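Local atomic coordinates of putative modulator of DNA gyrase (Bacteroides thetaiotaomicron, PDB entry 1VPB), a protein that is probably a metallopeptidase of the PmbA/TldD (U62) family, an activity inferred from its relatives. Residues 23-28 with 92-97; 36-41 with 68-73; 113-118 with 177-182. All coordinates share one frame; numbering follows the deposited sequence.

Contact 1: residues 23-28 with 92-97; sequences QWAMDY and TFIKNG
Tyr28 and Ile94 meet obliquely, the aliphatic branch coming to the rim of the phenol rather than over its face. Ile94 CG2 lies in the plane of the ring, 3.7 Å from Tyr28 CD2. The tyrosine reaches across because its CG is anti to the backbone N (chi1 -174°), which sends the ring outward from helix 16-31. Ile94 has its CG1 beside the backbone N, and this splits the two branches: CG2 goes to the tyrosine, while CD1 runs on to Ala25 CB at 4.1 Å and comes obliquely to the Trp24 ring, with Trp24 CZ3 4.3 Å from Ile94 CD1. One isoleucine thus touches three residues from two successive turns of the opposing helix. The helices belong to a two-layer alpha/beta arrangement, lying next to each other on one face of an antiparallel sheet with segment axes 10.8 Å apart and inclined at 37°. Met26 and Phe93 turn to that sheet, Met26 packing on Ala37 and Val39, and Phe93 on Ile80. Beyond Ile94, Tyr28 OH stops 3.9 Å from Lys95 CB, the two side chains crossing at about a right angle; the bent lysine then leads away to a salt bridge with Asp99. An alanine at Tyr28 would remove the ring and hydroxyl, and would probably leave both Ile94 CG2 and the base of Lys95 without their nearest neighbour in 23-28. Within that helix, Tyr28 CB sits over the rim of one face of the Trp24 indole, whose ring also makes a cation-pi contact with Arg87.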
# COMPACT_ATOMS: atom_id res chain seq x y z
N GLN A 23 -26.28 -18.08 0.44
CA GLN A 23 -26.65 -19.44 0.70
C GLN A 23 -26.65 -20.22 -0.62
O GLN A 23 -26.24 -21.38 -0.66
CB GLN A 23 -28.03 -19.50 1.38
CG GLN A 23 -28.01 -19.07 2.87
CD GLN A 23 -29.41 -18.61 3.36
OE1 GLN A 23 -30.44 -18.96 2.74
NE2 GLN A 23 -29.43 -17.83 4.44
N TRP A 24 -27.10 -19.56 -1.69
CA TRP A 24 -27.11 -20.17 -3.03
C TRP A 24 -25.67 -20.46 -3.47
O TRP A 24 -25.37 -21.57 -3.92
CB TRP A 24 -27.78 -19.24 -4.02
CG TRP A 24 -27.57 -19.72 -5.43
CD1 TRP A 24 -28.34 -20.59 -6.12
CD2 TRP A 24 -26.46 -19.40 -6.28
NE1 TRP A 24 -27.80 -20.84 -7.36
CE2 TRP A 24 -26.65 -20.09 -7.49
CE3 TRP A 24 -25.36 -18.55 -6.16
CZ2 TRP A 24 -25.75 -20.01 -8.55
CZ3 TRP A 24 -24.47 -18.45 -7.21
CH2 TRP A 24 -24.67 -19.19 -8.39
N ALA A 25 -24.76 -19.52 -3.22
CA ALA A 25 -23.35 -19.69 -3.60
C ALA A 25 -22.70 -20.83 -2.85
O ALA A 25 -21.96 -21.60 -3.44
CB ALA A 25 -22.55 -18.40 -3.43
N MET A 26 -23.00 -20.94 -1.53
CA MET A 26 -22.50 -22.06 -0.74
C MET A 26 -22.96 -23.39 -1.35
O MET A 26 -22.19 -24.33 -1.56
CB MET A 26 -22.99 -21.92 0.71
CG MET A 26 -22.71 -23.10 1.55
SD MET A 26 -20.95 -23.33 1.84
CE MET A 26 -20.84 -22.17 3.17
N ASP A 27 -24.27 -23.48 -1.58
CA ASP A 27 -24.87 -24.70 -2.10
C ASP A 27 -24.26 -25.04 -3.46
O ASP A 27 -23.96 -26.22 -3.71
CB ASP A 27 -26.39 -24.53 -2.15
CG ASP A 27 -27.08 -25.69 -2.81
OD1 ASP A 27 -27.20 -26.74 -2.13
OD2 ASP A 27 -27.51 -25.63 -3.98
N TYR A 28 -24.09 -24.05 -4.30
CA TYR A 28 -23.55 -24.26 -5.66
C TYR A 28 -22.13 -24.81 -5.53
O TYR A 28 -21.76 -25.80 -6.21
CB TYR A 28 -23.57 -22.96 -6.45
CG TYR A 28 -23.16 -23.19 -7.90
CD1 TYR A 28 -24.07 -23.66 -8.85
CD2 TYR A 28 -21.83 -23.03 -8.26
CE1 TYR A 28 -23.66 -23.91 -10.16
CE2 TYR A 28 -21.42 -23.27 -9.54
CZ TYR A 28 -22.33 -23.72 -10.48
OH TYR A 28 -21.80 -23.97 -11.75
N THR A 92 -20.27 -19.67 -13.42
CA THR A 92 -19.01 -19.83 -14.14
C THR A 92 -17.81 -19.51 -13.27
O THR A 92 -16.83 -20.26 -13.31
CB THR A 92 -19.02 -18.90 -15.35
OG1 THR A 92 -20.05 -19.36 -16.21
CG2 THR A 92 -17.71 -19.02 -16.17
N PHE A 93 -17.88 -18.40 -12.54
CA PHE A 93 -16.78 -17.97 -11.72
C PHE A 93 -16.46 -19.01 -10.65
O PHE A 93 -15.28 -19.33 -10.38
CB PHE A 93 -17.10 -16.62 -11.06
CG PHE A 93 -15.94 -16.03 -10.30
CD1 PHE A 93 -14.77 -15.64 -10.94
CD2 PHE A 93 -16.02 -15.89 -8.97
CE1 PHE A 93 -13.71 -15.15 -10.23
CE2 PHE A 93 -14.98 -15.36 -8.25
CZ PHE A 93 -13.87 -14.97 -8.87
N ILE A 94 -17.50 -19.49 -9.96
CA ILE A 94 -17.30 -20.49 -8.89
C ILE A 94 -16.79 -21.80 -9.48
O ILE A 94 -15.85 -22.37 -8.97
CB ILE A 94 -18.62 -20.72 -8.10
CG1 ILE A 94 -18.93 -19.42 -7.34
CG2 ILE A 94 -18.48 -21.81 -7.11
CD1 ILE A 94 -20.34 -19.40 -6.74
N LYS A 95 -17.40 -22.28 -10.55
CA LYS A 95 -16.94 -23.56 -11.11
C LYS A 95 -15.51 -23.47 -11.57
O LYS A 95 -14.72 -24.42 -11.38
CB LYS A 95 -17.89 -24.00 -12.22
CG LYS A 95 -17.59 -25.39 -12.81
CD LYS A 95 -17.60 -26.54 -11.74
CE LYS A 95 -17.87 -27.91 -12.40
NZ LYS A 95 -16.91 -28.11 -13.54
N ASN A 96 -15.14 -22.36 -12.20
CA ASN A 96 -13.77 -22.16 -12.64
C ASN A 96 -12.83 -22.12 -11.46
O ASN A 96 -11.77 -22.69 -11.55
CB ASN A 96 -13.63 -20.91 -13.49
CG ASN A 96 -14.24 -21.11 -14.87
OD1 ASN A 96 -14.56 -22.25 -15.28
ND2 ASN A 96 -14.38 -20.01 -15.61
N GLY A 97 -13.23 -21.49 -10.34
CA GLY A 97 -12.44 -21.48 -9.14
C GLY A 97 -12.20 -22.86 -8.55
O GLY A 97 -11.07 -23.20 -8.16

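Contact 2: residues 36-41 with 68-73; sequences AAKVLL and SLSLYV
Strands 36-41 and 68-73 run antiparallel at 175° with axes 4.6 Å apart, joined by five backbone hydrogen bonds as neighbouring arms of the hairpin 36-52/58-73. Lys38 with Ser70 and Leu40 with Ser68 are hydrogen-bonded pairs with both bonds made, and their donors lie in the carbonyl planes. The bond from Tyr72 N to Ala36 O, 3.1 Å, departs from this, its donor standing 31° above the carbonyl plane. Ala37, Val39, Leu69 and Leu71 form the apolar face, on which helices 16-31 and 87-101 rest. There Val39 and Leu69 lie side by side and point the same way, Val39 CG2 being 3.9 Å from Leu69 CD2. The opposite face carries Ala36, Lys38, Leu40, Ser68, Ser70 and Tyr72. Ala36 CB packs against Tyr72 CB at 3.9 Å, at the base of the ring. Lys38 keeps CG beside its backbone N (chi1 -59°) and is extended from there on, rising past Ser70 CB, which is 3.9 Å from Lys38 CB. Tyr72, with the same choice of first torsion, slants over from the diagonal position until the two side chains cross obliquely at their tips. Lys38 NZ donates to Tyr72 OH at 3.0 Å, and Lys38 CE lies 3.3 Å from the same oxygen. The Tyr72 ring is further held by an edge-to-face contact with Tyr77, while Glu312 offers the ammonium only a weak, long ion pair. With the ammonium group as donor, the buried phenol oxygen serves as an acceptor, and the adjacent positive charge would probably ease its ionisation.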
# COMPACT_ATOMS: atom_id res chain seq x y z
N ALA A 36 -16.05 -28.91 1.12
CA ALA A 36 -16.33 -27.90 2.14
C ALA A 36 -16.10 -26.53 1.51
O ALA A 36 -15.40 -26.38 0.53
CB ALA A 36 -15.47 -28.07 3.32
N ALA A 37 -16.75 -25.51 2.08
CA ALA A 37 -16.57 -24.14 1.60
C ALA A 37 -16.89 -23.15 2.73
O ALA A 37 -17.61 -23.47 3.67
CB ALA A 37 -17.43 -23.85 0.45
N LYS A 38 -16.35 -21.95 2.55
CA LYS A 38 -16.68 -20.77 3.40
C LYS A 38 -17.13 -19.71 2.42
O LYS A 38 -16.53 -19.56 1.34
CB LYS A 38 -15.46 -20.35 4.20
CG LYS A 38 -14.86 -21.34 5.12
CD LYS A 38 -13.64 -20.84 5.72
CE LYS A 38 -13.00 -21.82 6.70
NZ LYS A 38 -11.57 -21.36 6.95
N VAL A 39 -18.18 -18.94 2.77
CA VAL A 39 -18.67 -17.85 1.95
C VAL A 39 -18.78 -16.61 2.84
O VAL A 39 -19.24 -16.71 3.95
CB VAL A 39 -20.05 -18.19 1.32
CG1 VAL A 39 -20.61 -17.03 0.57
CG2 VAL A 39 -19.95 -19.46 0.41
N LEU A 40 -18.27 -15.53 2.33
CA LEU A 40 -18.48 -14.18 2.91
C LEU A 40 -19.18 -13.30 1.93
O LEU A 40 -18.74 -13.10 0.81
CB LEU A 40 -17.17 -13.61 3.30
CG LEU A 40 -17.11 -12.11 3.64
CD1 LEU A 40 -17.71 -11.98 5.01
CD2 LEU A 40 -15.71 -11.61 3.55
N LEU A 41 -20.27 -12.66 2.37
CA LEU A 41 -20.87 -11.62 1.60
C LEU A 41 -20.68 -10.34 2.43
O LEU A 41 -20.94 -10.33 3.63
CB LEU A 41 -22.35 -11.96 1.43
CG LEU A 41 -23.19 -10.94 0.66
CD1 LEU A 41 -23.00 -11.02 -0.79
CD2 LEU A 41 -24.63 -11.25 0.98
N SER A 68 -16.91 -13.53 -1.33
CA SER A 68 -15.57 -14.20 -1.26
C SER A 68 -15.84 -15.62 -0.88
O SER A 68 -16.69 -15.90 -0.04
CB SER A 68 -14.70 -13.53 -0.21
OG SER A 68 -14.32 -12.29 -0.75
N LEU A 69 -15.14 -16.58 -1.52
CA LEU A 69 -15.31 -17.98 -1.10
C LEU A 69 -13.96 -18.61 -0.87
O LEU A 69 -12.99 -18.30 -1.57
CB LEU A 69 -16.02 -18.79 -2.21
CG LEU A 69 -17.48 -18.49 -2.51
CD1 LEU A 69 -17.59 -17.37 -3.50
CD2 LEU A 69 -18.18 -19.66 -3.06
N SER A 70 -13.89 -19.53 0.11
CA SER A 70 -12.74 -20.38 0.35
C SER A 70 -13.25 -21.75 -0.11
O SER A 70 -14.30 -22.20 0.32
CB SER A 70 -12.36 -20.49 1.79
OG SER A 70 -11.93 -19.22 2.31
N LEU A 71 -12.50 -22.35 -1.02
CA LEU A 71 -12.89 -23.59 -1.67
C LEU A 71 -11.99 -24.77 -1.27
O LEU A 71 -10.79 -24.71 -1.37
CB LEU A 71 -12.83 -23.41 -3.20
CG LEU A 71 -13.52 -22.18 -3.81
CD1 LEU A 71 -13.19 -22.16 -5.28
CD2 LEU A 71 -14.99 -22.25 -3.60
N TYR A 72 -12.59 -25.83 -0.67
CA TYR A 72 -11.89 -27.04 -0.23
C TYR A 72 -12.26 -28.15 -1.23
O TYR A 72 -13.42 -28.60 -1.28
CB TYR A 72 -12.33 -27.43 1.18
CG TYR A 72 -11.92 -26.42 2.24
CD1 TYR A 72 -12.62 -25.24 2.36
CD2 TYR A 72 -10.86 -26.67 3.10
CE1 TYR A 72 -12.25 -24.28 3.35
CE2 TYR A 72 -10.48 -25.76 4.05
CZ TYR A 72 -11.19 -24.55 4.17
OH TYR A 72 -10.79 -23.65 5.16
N VAL A 73 -11.33 -28.45 -2.10
CA VAL A 73 -11.59 -29.24 -3.31
C VAL A 73 -10.56 -30.34 -3.38
O VAL A 73 -9.35 -30.18 -3.71
CB VAL A 73 -11.49 -28.40 -4.62
CG1 VAL A 73 -11.81 -29.30 -5.84
CG2 VAL A 73 -12.36 -27.16 -4.57

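Contact 3: residues 113-118 with 177-182; sequences ADPSRY and ISNGFE
Tyr118 and Asn179 bury more surface here than any other residues, and a very short hydrogen bond ties them. Tyr118 OH donates to Asn179 OD1 at 2.5 Å, in the carbonyl plane and on a lone pair, while the ring and amide planes stand nearly perpendicular. The other end of the amide is held too: Asn179 ND2 donates to Ala113 O at 2.9 Å, almost along the axis of that carbonyl. Gripped at both ends, the amide has its rotation fixed, although its CG takes the crowded position between backbone N and carbonyl carbon (chi1 68°). Pro115 CB lies 3.6 Å from the backbone Asn179 O. Asn179 sits in the tight turn that links strands 159-177 and 181-198, a hairpin closed by a G1 beta bulge, in which Ile177 O accepts from both Gly180 N and Phe181 N. Gly180 has a positive phi of 108°, where a CB would jam against the preceding carbonyl. Past the bulge, Phe181 CB lies over one face of the Tyr118 ring, a CH-pi contact 4.0 Å from the centroid, whereas the two rings are inclined at 49°. Ile177 CG2 comes to 3.4 Å from Tyr118 OH, so the hydroxyl has an apolar neighbour as well as its amide partner. Before the tyrosine, the 3-10 turn opens with an Asx turn, Asp114 OD1 accepting from Ser116 N at 2.9 Å.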
# COMPACT_ATOMS: atom_id res chain seq x y z
N ALA A 113 -12.62 -25.83 11.00
CA ALA A 113 -12.58 -25.97 12.46
C ALA A 113 -13.63 -26.98 12.95
O ALA A 113 -14.64 -27.22 12.30
CB ALA A 113 -12.86 -24.61 13.10
N ASP A 114 -13.40 -27.54 14.13
CA ASP A 114 -14.36 -28.37 14.82
C ASP A 114 -15.56 -27.45 15.14
O ASP A 114 -15.34 -26.40 15.79
CB ASP A 114 -13.73 -28.81 16.12
CG ASP A 114 -14.66 -29.59 17.05
OD1 ASP A 114 -15.90 -29.61 16.98
OD2 ASP A 114 -14.12 -30.29 17.93
N PRO A 115 -16.75 -27.77 14.71
CA PRO A 115 -17.89 -26.85 14.89
C PRO A 115 -18.33 -26.64 16.33
O PRO A 115 -19.02 -25.64 16.58
CB PRO A 115 -18.98 -27.45 14.02
CG PRO A 115 -18.62 -28.85 14.00
CD PRO A 115 -17.19 -28.98 14.03
N SER A 116 -17.80 -27.45 17.23
CA SER A 116 -18.07 -27.27 18.68
C SER A 116 -17.40 -25.96 19.16
O SER A 116 -17.85 -25.35 20.17
CB SER A 116 -17.57 -28.46 19.46
OG SER A 116 -16.20 -28.45 19.56
N ARG A 117 -16.39 -25.49 18.40
CA ARG A 117 -15.70 -24.23 18.70
C ARG A 117 -16.34 -22.96 18.17
O ARG A 117 -15.88 -21.88 18.48
CB ARG A 117 -14.28 -24.28 18.14
CG ARG A 117 -13.46 -25.40 18.65
CD ARG A 117 -12.09 -25.47 18.00
NE ARG A 117 -11.33 -24.28 18.33
CZ ARG A 117 -10.56 -23.58 17.45
NH1 ARG A 117 -10.31 -23.99 16.19
NH2 ARG A 117 -9.97 -22.52 17.90
N TYR A 118 -17.36 -23.06 17.31
CA TYR A 118 -17.95 -21.91 16.72
C TYR A 118 -18.76 -21.06 17.71
O TYR A 118 -19.30 -21.60 18.67
CB TYR A 118 -18.90 -22.34 15.64
CG TYR A 118 -18.25 -22.92 14.38
CD1 TYR A 118 -17.01 -22.48 13.96
CD2 TYR A 118 -18.91 -23.89 13.62
CE1 TYR A 118 -16.45 -22.98 12.76
CE2 TYR A 118 -18.39 -24.34 12.43
CZ TYR A 118 -17.18 -23.89 12.01
OH TYR A 118 -16.55 -24.36 10.79
N ILE A 177 -20.25 -21.13 6.79
CA ILE A 177 -19.25 -22.21 6.71
C ILE A 177 -20.00 -23.50 6.60
O ILE A 177 -20.96 -23.71 7.33
CB ILE A 177 -18.26 -22.18 7.86
CG1 ILE A 177 -17.63 -20.79 8.02
CG2 ILE A 177 -17.20 -23.24 7.69
CD1 ILE A 177 -16.69 -20.72 9.22
N SER A 178 -19.61 -24.39 5.68
CA SER A 178 -20.44 -25.54 5.36
C SER A 178 -20.67 -26.63 6.42
O SER A 178 -21.48 -27.54 6.19
CB SER A 178 -19.85 -26.23 4.09
OG SER A 178 -18.53 -26.62 4.27
N ASN A 179 -19.89 -26.63 7.48
CA ASN A 179 -20.09 -27.56 8.60
C ASN A 179 -20.89 -26.89 9.75
O ASN A 179 -20.82 -27.39 10.89
CB ASN A 179 -18.80 -28.17 9.08
CG ASN A 179 -17.88 -27.17 9.75
OD1 ASN A 179 -18.10 -25.97 9.58
ND2 ASN A 179 -16.91 -27.68 10.54
N GLY A 180 -21.63 -25.86 9.44
CA GLY A 180 -22.71 -25.41 10.31
C GLY A 180 -22.43 -24.11 11.04
O GLY A 180 -22.78 -23.93 12.21
N PHE A 181 -21.86 -23.16 10.35
CA PHE A 181 -21.74 -21.80 10.88
C PHE A 181 -22.51 -20.78 10.05
O PHE A 181 -22.45 -20.79 8.81
CB PHE A 181 -20.30 -21.36 11.00
CG PHE A 181 -20.17 -19.99 11.67
CD1 PHE A 181 -20.48 -19.87 13.04
CD2 PHE A 181 -19.85 -18.88 10.97
CE1 PHE A 181 -20.41 -18.60 13.65
CE2 PHE A 181 -19.78 -17.60 11.56
CZ PHE A 181 -20.11 -17.47 12.91
N GLU A 182 -23.26 -19.87 10.72
CA GLU A 182 -23.83 -18.72 10.11
C GLU A 182 -23.64 -17.55 11.08
O GLU A 182 -23.98 -17.67 12.29
CB GLU A 182 -25.34 -18.95 9.85
CG GLU A 182 -26.06 -17.74 9.31
CD GLU A 182 -27.56 -17.91 9.25
OE1 GLU A 182 -28.08 -18.60 10.16
OE2 GLU A 182 -28.17 -17.33 8.33

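In the fold
All three contacts gather round one end of the six-stranded antiparallel sheet. Contact 2 is a pair of its inner strands and is nested inside the chain loop closed by contact 1, whose helices 16-31 and 87-101 lie on that sheet; the centres of contacts 1 and 2 are about 9 Å apart. Contact 3 follows in sequence, its centre about 13 Å from that of contact 2 and about 20 Å from that of contact 1, with its turn at the next hairpin of the sheet. Ala37 O probably accepts from Ser178 N, linking the hairpins, and Met26 CE packs against both. Helix layer, sheet and the 113-118 loop are thereby joined at one end of the sheet.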